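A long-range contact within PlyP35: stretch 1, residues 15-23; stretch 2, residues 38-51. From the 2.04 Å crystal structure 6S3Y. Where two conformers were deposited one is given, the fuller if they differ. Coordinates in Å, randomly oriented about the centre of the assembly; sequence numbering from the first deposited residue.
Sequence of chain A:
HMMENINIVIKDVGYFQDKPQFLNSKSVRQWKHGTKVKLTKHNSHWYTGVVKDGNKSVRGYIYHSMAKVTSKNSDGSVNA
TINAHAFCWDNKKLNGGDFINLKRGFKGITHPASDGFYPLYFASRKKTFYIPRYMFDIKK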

ATOM      1  N   TYR A  15      -3.334   0.285  -2.495  1.00 17.50           N
ATOM      2  CA  TYR A  15      -4.000  -0.123  -1.239  1.00 17.44           C
ATOM      3  C   TYR A  15      -5.083   0.908  -0.903  1.00 18.29           C
ATOM      4  O   TYR A  15      -4.746   2.035  -0.537  1.00 18.21           O
ATOM      5  CB  TYR A  15      -2.933  -0.314  -0.157  1.00 17.98           C
ATOM      6  CG  TYR A  15      -1.943  -1.366  -0.561  1.00 16.96           C
ATOM      7  CD1 TYR A  15      -2.209  -2.710  -0.366  1.00 16.16           C
ATOM      8  CD2 TYR A  15      -0.784  -1.010  -1.229  1.00 16.60           C
ATOM      9  CE1 TYR A  15      -1.320  -3.675  -0.800  1.00 17.19           C
ATOM     10  CE2 TYR A  15       0.117  -1.976  -1.665  1.00 17.69           C
ATOM     11  CZ  TYR A  15      -0.158  -3.311  -1.449  1.00 15.83           C
ATOM     12  OH  TYR A  15       0.703  -4.273  -1.898  1.00 16.84           O
ATOM     13  N   PHE A  16      -6.340   0.521  -1.078  1.00 16.74           N
ATOM     14  CA  PHE A  16      -7.525   1.341  -0.711  1.00 16.42           C
ATOM     15  C   PHE A  16      -7.983   0.863   0.663  1.00 15.75           C
ATOM     16  O   PHE A  16      -8.685  -0.166   0.752  1.00 16.11           O
ATOM     17  CB  PHE A  16      -8.576   1.223  -1.812  1.00 16.57           C
ATOM     18  CG  PHE A  16      -9.767   2.138  -1.731  1.00 16.70           C
ATOM     19  CD1 PHE A  16      -9.619   3.518  -1.802  1.00 16.06           C
ATOM     20  CD2 PHE A  16     -11.041   1.611  -1.651  1.00 17.72           C
ATOM     21  CE1 PHE A  16     -10.731   4.344  -1.807  1.00 15.55           C
ATOM     22  CE2 PHE A  16     -12.157   2.439  -1.645  1.00 17.20           C
ATOM     23  CZ  PHE A  16     -11.989   3.798  -1.727  1.00 17.05           C
ATOM     24  N   GLN A  17      -7.493   1.521   1.711  1.00 14.99           N
ATOM     25  CA  GLN A  17      -7.615   1.044   3.119  1.00 15.72           C
ATOM     26  C   GLN A  17      -8.856   1.650   3.767  1.00 15.60           C
ATOM     27  O   GLN A  17      -9.335   2.692   3.275  1.00 14.99           O
ATOM     28  CB  GLN A  17      -6.337   1.409   3.902  1.00 15.55           C
ATOM     29  CG  GLN A  17      -5.046   0.817   3.342  1.00 15.86           C
ATOM     30  CD  GLN A  17      -5.059  -0.701   3.303  1.00 16.74           C
ATOM     31  OE1 GLN A  17      -5.278  -1.317   2.249  1.00 16.83           O
ATOM     32  NE2 GLN A  17      -4.852  -1.309   4.462  1.00 14.89           N
ATOM     33  N   ASP A  18      -9.352   1.050   4.853  1.00 15.91           N
ATOM     34  CA  ASP A  18     -10.561   1.549   5.560  1.00 17.59           C
ATOM     35  C   ASP A  18     -10.215   2.804   6.371  1.00 15.88           C
ATOM     36  O   ASP A  18     -11.157   3.447   6.862  1.00 17.49           O
ATOM     37  CB  ASP A  18     -11.216   0.450   6.400  1.00 18.08           C
ATOM     38  CG  ASP A  18     -10.364  -0.118   7.522  1.00 20.72           C
ATOM     39  OD1 ASP A  18      -9.159   0.157   7.569  1.00 24.52           O
ATOM     40  OD2 ASP A  18     -10.923  -0.863   8.340  1.00 26.70           O
ATOM     41  N   LYS A  19      -8.935   3.150   6.488  1.00 15.41           N
ATOM     42  CA  LYS A  19      -8.436   4.346   7.210  1.00 15.92           C
ATOM     43  C   LYS A  19      -7.284   4.933   6.432  1.00 15.06           C
ATOM     44  O   LYS A  19      -6.601   4.179   5.732  1.00 16.75           O
ATOM     45  CB  LYS A  19      -7.856   3.953   8.566  1.00 18.03           C
ATOM     46  CG  LYS A  19      -8.800   3.213   9.478  1.00 21.05           C
ATOM     47  CD  LYS A  19      -8.130   2.522  10.612  1.00 22.91           C
ATOM     48  CE  LYS A  19      -9.120   1.652  11.344  1.00 25.95           C
ATOM     49  NZ  LYS A  19      -8.471   1.057  12.537  1.00 30.24           N
ATOM     50  N   PRO A  20      -7.001   6.242   6.559  1.00 12.99           N
ATOM     51  CA  PRO A  20      -5.847   6.845   5.888  1.00 14.18           C
ATOM     52  C   PRO A  20      -4.531   6.581   6.645  1.00 15.64           C
ATOM     53  O   PRO A  20      -3.855   7.519   6.997  1.00 14.69           O
ATOM     54  CB  PRO A  20      -6.203   8.328   5.862  1.00 13.52           C
ATOM     55  CG  PRO A  20      -6.996   8.517   7.141  1.00 12.93           C
ATOM     56  CD  PRO A  20      -7.776   7.237   7.321  1.00 12.88           C
ATOM     57  N   GLN A  21      -4.199   5.307   6.841  0.50 14.77           N
ATOM     58  CA  GLN A  21      -2.980   4.866   7.561  0.50 15.55           C
ATOM     59  C   GLN A  21      -2.655   3.457   7.055  0.50 16.02           C
ATOM     60  O   GLN A  21      -3.586   2.735   6.659  0.50 16.12           O
ATOM     61  CB  GLN A  21      -3.195   4.923   9.091  0.50 15.09           C
ATOM     62  CG  GLN A  21      -4.461   4.205   9.571  0.50 14.26           C
ATOM     63  CD  GLN A  21      -4.948   4.404  10.999  0.50 14.61           C
ATOM     64  OE1 GLN A  21      -5.509   5.435  11.354  0.50 12.72           O
ATOM     65  NE2 GLN A  21      -4.831   3.351  11.807  0.50 15.10           N
ATOM     66  N   PHE A  22      -1.374   3.081   7.069  1.00 17.28           N
ATOM     67  CA  PHE A  22      -0.910   1.743   6.657  1.00 17.37           C
ATOM     68  C   PHE A  22      -0.944   0.757   7.818  1.00 17.51           C
ATOM     69  O   PHE A  22      -1.087  -0.445   7.549  1.00 17.01           O
ATOM     70  CB  PHE A  22       0.459   1.899   6.023  1.00 18.50           C
ATOM     71  CG  PHE A  22       0.415   2.571   4.681  1.00 16.69           C
ATOM     72  CD1 PHE A  22      -0.166   1.937   3.587  1.00 16.05           C
ATOM     73  CD2 PHE A  22       0.932   3.833   4.519  1.00 17.56           C
ATOM     74  CE1 PHE A  22      -0.179   2.553   2.356  1.00 16.03           C
ATOM     75  CE2 PHE A  22       0.917   4.448   3.287  1.00 16.08           C
ATOM     76  CZ  PHE A  22       0.374   3.797   2.205  1.00 16.63           C
ATOM     77  N   LEU A  23      -0.818   1.225   9.052  1.00 19.32           N
ATOM     78  CA  LEU A  23      -0.836   0.367  10.275  1.00 20.38           C
ATOM     79  C   LEU A  23      -2.281   0.261  10.779  1.00 20.47           C
ATOM     80  O   LEU A  23      -2.965   1.312  10.824  1.00 19.77           O
ATOM     81  CB  LEU A  23       0.070   1.010  11.337  1.00 23.95           C
ATOM     82  CG  LEU A  23       0.098   0.334  12.714  1.00 27.21           C
ATOM     83  CD1 LEU A  23       0.794  -0.983  12.674  1.00 25.61           C
ATOM     84  CD2 LEU A  23       0.738   1.218  13.786  1.00 30.18           C
TER
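Stretch 2 38-51: KLTKHNSHWYTGVV

Stretch 2 is a beta hairpin. One strand includes residues 38-41, the other runs from Trp46 to Val51, and a turn joins them. Thr40 and Thr48 pair through their backbones in both directions, Thr40 N to Thr48 O and Thr48 N to Thr40 O, each at 2.8 Å. His42 N donates to Trp46 O at 2.9 Å. Within the turn, His45 N donates to Asn43 OD1 at 3.1 Å.

Stretch 1 begins as the end of a strand, residues 15-17, and then becomes loop. No hydrogen bond joins the two stretches. Side chains pack on one another and on nearby backbone atoms. The contact buries 415 Å² in all. The closest CA pair is Pro20 CA and Trp46 CA, 6.5 Å apart. The contacts with the second strand run in opposite order along the chain: Phe16 meets Gly49, and the later Pro20 meets the earlier Trp46.

Trp46 covers the most surface. Its CA-to-CB bond points toward stretch 1, and with chi1 m its indole lies against residues 20-22. Pro20 CB sits over the five-membered ring, 3.9 Å from its centroid, in a CH-pi contact. Pro20 O comes to 3.3 Å from Trp46 CE2, and Gln21 N to 3.5 Å from Trp46 CH2; both lie over one face of the indole. Phe22 meets the six-membered ring obliquely, with planes at 44° and Phe22 CE2 3.8 Å from Trp46 CZ2. Pro20 CG also lies 4.0 Å from His42 NE2.

Phe16 makes a second patch. Its CA-to-CB bond points sideways, but with chi1 t the ring end comes nearer to the hairpin. Phe16 CZ lies 3.4 Å from Gly49 O, which sits at the ring edge. Phe16 CE1 packs 4.1 Å from Leu39 CD2. Gly49 has no side chain; an ideal Gly49 CB would clash with Lys38 O, at 3.0 Å.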

ATOM      1  N   LYS A  38     -12.789   6.800  -9.202  1.00 18.60           N
ATOM      2  CA  LYS A  38     -13.148   8.185  -8.832  1.00 19.11           C
ATOM      3  C   LYS A  38     -12.777   8.380  -7.354  1.00 15.44           C
ATOM      4  O   LYS A  38     -13.100   7.509  -6.540  1.00 16.51           O
ATOM      5  CB  LYS A  38     -14.634   8.418  -9.099  1.00 22.06           C
ATOM      6  CG  LYS A  38     -15.111   9.853  -8.781  1.00 26.29           C
ATOM      7  CD  LYS A  38     -16.611  10.062  -8.897  1.00 28.66           C
ATOM      8  CE  LYS A  38     -17.428   9.221  -7.932  1.00 33.10           C
ATOM      9  NZ  LYS A  38     -18.843   9.162  -8.344  1.00 34.56           N
ATOM     10  N   LEU A  39     -12.123   9.491  -7.050  1.00 15.31           N
ATOM     11  CA  LEU A  39     -11.568   9.776  -5.712  1.00 15.69           C
ATOM     12  C   LEU A  39     -11.829  11.251  -5.399  1.00 16.85           C
ATOM     13  O   LEU A  39     -12.117  12.015  -6.319  1.00 16.20           O
ATOM     14  CB  LEU A  39     -10.060   9.478  -5.687  1.00 16.09           C
ATOM     15  CG  LEU A  39      -9.650   8.017  -5.841  1.00 15.45           C
ATOM     16  CD1 LEU A  39      -8.146   7.893  -5.997  1.00 16.41           C
ATOM     17  CD2 LEU A  39     -10.114   7.131  -4.706  1.00 15.76           C
ATOM     18  N   THR A  40     -11.620  11.651  -4.150  1.00 17.24           N
ATOM     19  CA  THR A  40     -11.564  13.067  -3.725  1.00 16.63           C
ATOM     20  C   THR A  40     -10.308  13.225  -2.880  1.00 16.03           C
ATOM     21  O   THR A  40     -10.049  12.324  -2.045  1.00 15.66           O
ATOM     22  CB  THR A  40     -12.872  13.462  -3.029  1.00 18.93           C
ATOM     23  OG1 THR A  40     -13.952  13.163  -3.904  1.00 19.73           O
ATOM     24  CG2 THR A  40     -12.901  14.929  -2.678  1.00 21.27           C
ATOM     25  N   LYS A  41      -9.561  14.309  -3.083  1.00 14.64           N
ATOM     26  CA  LYS A  41      -8.389  14.598  -2.224  1.00 18.52           C
ATOM     27  C   LYS A  41      -8.871  14.678  -0.763  1.00 18.11           C
ATOM     28  O   LYS A  41      -9.867  15.325  -0.541  1.00 15.54           O
ATOM     29  CB  LYS A  41      -7.707  15.899  -2.638  1.00 21.49           C
ATOM     30  CG  LYS A  41      -6.287  16.075  -2.093  1.00 25.05           C
ATOM     31  CD  LYS A  41      -5.306  15.158  -2.726  1.00 34.54           C
ATOM     32  CE  LYS A  41      -3.880  15.495  -2.312  1.00 39.42           C
ATOM     33  NZ  LYS A  41      -3.137  14.293  -1.844  1.00 39.23           N
ATOM     34  N   HIS A  42      -8.198  13.974   0.145  1.00 17.04           N
ATOM     35  CA  HIS A  42      -8.594  13.859   1.565  1.00 18.93           C
ATOM     36  C   HIS A  42      -7.685  14.740   2.414  1.00 18.62           C
ATOM     37  O   HIS A  42      -8.200  15.424   3.300  1.00 18.34           O
ATOM     38  CB  HIS A  42      -8.584  12.409   2.025  1.00 18.28           C
ATOM     39  CG  HIS A  42      -8.810  12.239   3.482  1.00 17.06           C
ATOM     40  ND1 HIS A  42      -9.979  12.560   4.106  1.00 18.13           N
ATOM     41  CD2 HIS A  42      -7.982  11.794   4.437  1.00 17.36           C
ATOM     42  CE1 HIS A  42      -9.862  12.328   5.400  1.00 17.04           C
ATOM     43  NE2 HIS A  42      -8.644  11.840   5.628  1.00 18.07           N
ATOM     44  N   ASN A  43      -6.380  14.665   2.194  1.00 17.69           N
ATOM     45  CA  ASN A  43      -5.388  15.580   2.826  1.00 19.48           C
ATOM     46  C   ASN A  43      -4.155  15.627   1.922  1.00 21.10           C
ATOM     47  O   ASN A  43      -4.272  15.207   0.771  1.00 21.56           O
ATOM     48  CB  ASN A  43      -5.097  15.203   4.280  1.00 19.41           C
ATOM     49  CG  ASN A  43      -4.287  13.945   4.482  1.00 21.76           C
ATOM     50  OD1 ASN A  43      -3.896  13.281   3.517  1.00 20.53           O
ATOM     51  ND2 ASN A  43      -4.084  13.564   5.732  1.00 19.39           N
ATOM     52  N   SER A  44      -3.025  16.130   2.390  1.00 19.21           N
ATOM     53  CA  SER A  44      -1.824  16.316   1.535  1.00 21.88           C
ATOM     54  C   SER A  44      -1.337  14.976   0.983  1.00 20.29           C
ATOM     55  O   SER A  44      -0.790  14.983  -0.104  1.00 22.55           O
ATOM     56  CB  SER A  44      -0.719  17.026   2.266  1.00 22.65           C
ATOM     57  OG  SER A  44      -0.377  16.282   3.409  1.00 28.14           O
ATOM     58  N   HIS A  45      -1.528  13.861   1.683  1.00 19.59           N
ATOM     59  CA  HIS A  45      -0.915  12.555   1.350  1.00 20.21           C
ATOM     60  C   HIS A  45      -1.960  11.514   0.939  1.00 20.04           C
ATOM     61  O   HIS A  45      -1.532  10.422   0.529  1.00 19.52           O
ATOM     62  CB  HIS A  45      -0.029  12.085   2.510  1.00 22.18           C
ATOM     63  CG  HIS A  45       1.270  12.812   2.577  1.00 24.51           C
ATOM     64  ND1 HIS A  45       1.344  14.172   2.819  1.00 28.71           N
ATOM     65  CD2 HIS A  45       2.548  12.388   2.440  1.00 29.49           C
ATOM     66  CE1 HIS A  45       2.613  14.557   2.804  1.00 30.89           C
ATOM     67  NE2 HIS A  45       3.365  13.484   2.570  1.00 28.59           N
ATOM     68  N   TRP A  46      -3.249  11.791   1.035  1.00 17.01           N
ATOM     69  CA  TRP A  46      -4.295  10.751   0.866  1.00 14.92           C
ATOM     70  C   TRP A  46      -5.449  11.257   0.012  1.00 15.71           C
ATOM     71  O   TRP A  46      -5.768  12.460   0.033  1.00 14.25           O
ATOM     72  CB  TRP A  46      -4.825  10.248   2.207  1.00 15.56           C
ATOM     73  CG  TRP A  46      -3.811   9.512   3.025  1.00 15.36           C
ATOM     74  CD1 TRP A  46      -2.863  10.066   3.837  1.00 14.81           C
ATOM     75  CD2 TRP A  46      -3.627   8.085   3.091  1.00 15.03           C
ATOM     76  NE1 TRP A  46      -2.100   9.079   4.386  1.00 14.90           N
ATOM     77  CE2 TRP A  46      -2.543   7.852   3.955  1.00 15.68           C
ATOM     78  CE3 TRP A  46      -4.266   6.989   2.504  1.00 14.98           C
ATOM     79  CZ2 TRP A  46      -2.102   6.568   4.266  1.00 14.76           C
ATOM     80  CZ3 TRP A  46      -3.827   5.721   2.806  1.00 13.53           C
ATOM     81  CH2 TRP A  46      -2.771   5.513   3.689  1.00 14.49           C
ATOM     82  N   TYR A  47      -6.061  10.313  -0.700  1.00 14.58           N
ATOM     83  CA  TYR A  47      -7.345  10.424  -1.413  1.00 15.78           C
ATOM     84  C   TYR A  47      -8.334   9.567  -0.640  1.00 14.57           C
ATOM     85  O   TYR A  47      -7.924   8.606   0.024  1.00 14.16           O
ATOM     86  CB  TYR A  47      -7.227   9.964  -2.877  1.00 14.96           C
ATOM     87  CG  TYR A  47      -6.460  10.903  -3.763  1.00 14.82           C
ATOM     88  CD1 TYR A  47      -7.090  11.963  -4.384  1.00 17.61           C
ATOM     89  CD2 TYR A  47      -5.097  10.759  -3.959  1.00 17.48           C
ATOM     90  CE1 TYR A  47      -6.383  12.852  -5.184  1.00 18.81           C
ATOM     91  CE2 TYR A  47      -4.375  11.649  -4.741  1.00 17.80           C
ATOM     92  CZ  TYR A  47      -5.021  12.695  -5.355  1.00 19.72           C
ATOM     93  OH  TYR A  47      -4.333  13.610  -6.102  1.00 20.43           O
ATOM     94  N   THR A  48      -9.619   9.877  -0.775  1.00 13.60           N
ATOM     95  CA  THR A  48     -10.702   9.008  -0.292  1.00 14.17           C
ATOM     96  C   THR A  48     -11.669   8.763  -1.442  1.00 14.83           C
ATOM     97  O   THR A  48     -11.639   9.511  -2.409  1.00 15.27           O
ATOM     98  CB  THR A  48     -11.378   9.604   0.952  1.00 13.94           C
ATOM     99  OG1 THR A  48     -12.323   8.655   1.451  1.00 13.33           O
ATOM    100  CG2 THR A  48     -12.069  10.913   0.673  1.00 14.46           C
ATOM    101  N   GLY A  49     -12.486   7.731  -1.326  1.00 16.03           N
ATOM    102  CA  GLY A  49     -13.596   7.479  -2.245  1.00 16.69           C
ATOM    103  C   GLY A  49     -14.529   6.446  -1.672  1.00 17.12           C
ATOM    104  O   GLY A  49     -14.286   5.982  -0.532  1.00 16.14           O
ATOM    105  N   VAL A  50     -15.548   6.094  -2.451  1.00 19.36           N
ATOM    106  CA  VAL A  50     -16.565   5.105  -2.056  1.00 20.60           C
ATOM    107  C   VAL A  50     -16.636   4.027  -3.139  1.00 20.16           C
ATOM    108  O   VAL A  50     -16.442   4.351  -4.302  1.00 16.02           O
ATOM    109  CB  VAL A  50     -17.894   5.837  -1.841  1.00 26.46           C
ATOM    110  CG1 VAL A  50     -19.041   4.876  -1.619  1.00 31.92           C
ATOM    111  CG2 VAL A  50     -17.776   6.779  -0.650  1.00 25.62           C
ATOM    112  N   VAL A  51     -16.878   2.789  -2.716  1.00 20.35           N
ATOM    113  CA  VAL A  51     -17.157   1.617  -3.584  1.00 25.15           C
ATOM    114  C   VAL A  51     -18.420   0.939  -3.028  1.00 25.06           C
ATOM    115  O   VAL A  51     -18.846   1.281  -1.890  1.00 26.15           O
ATOM    116  CB  VAL A  51     -15.888   0.745  -3.511  1.00 26.34           C
ATOM    117  CG1 VAL A  51     -15.828  -0.087  -2.285  1.00 26.26           C
ATOM    118  CG2 VAL A  51     -15.412   0.182  -4.792  1.00 32.96           C
TER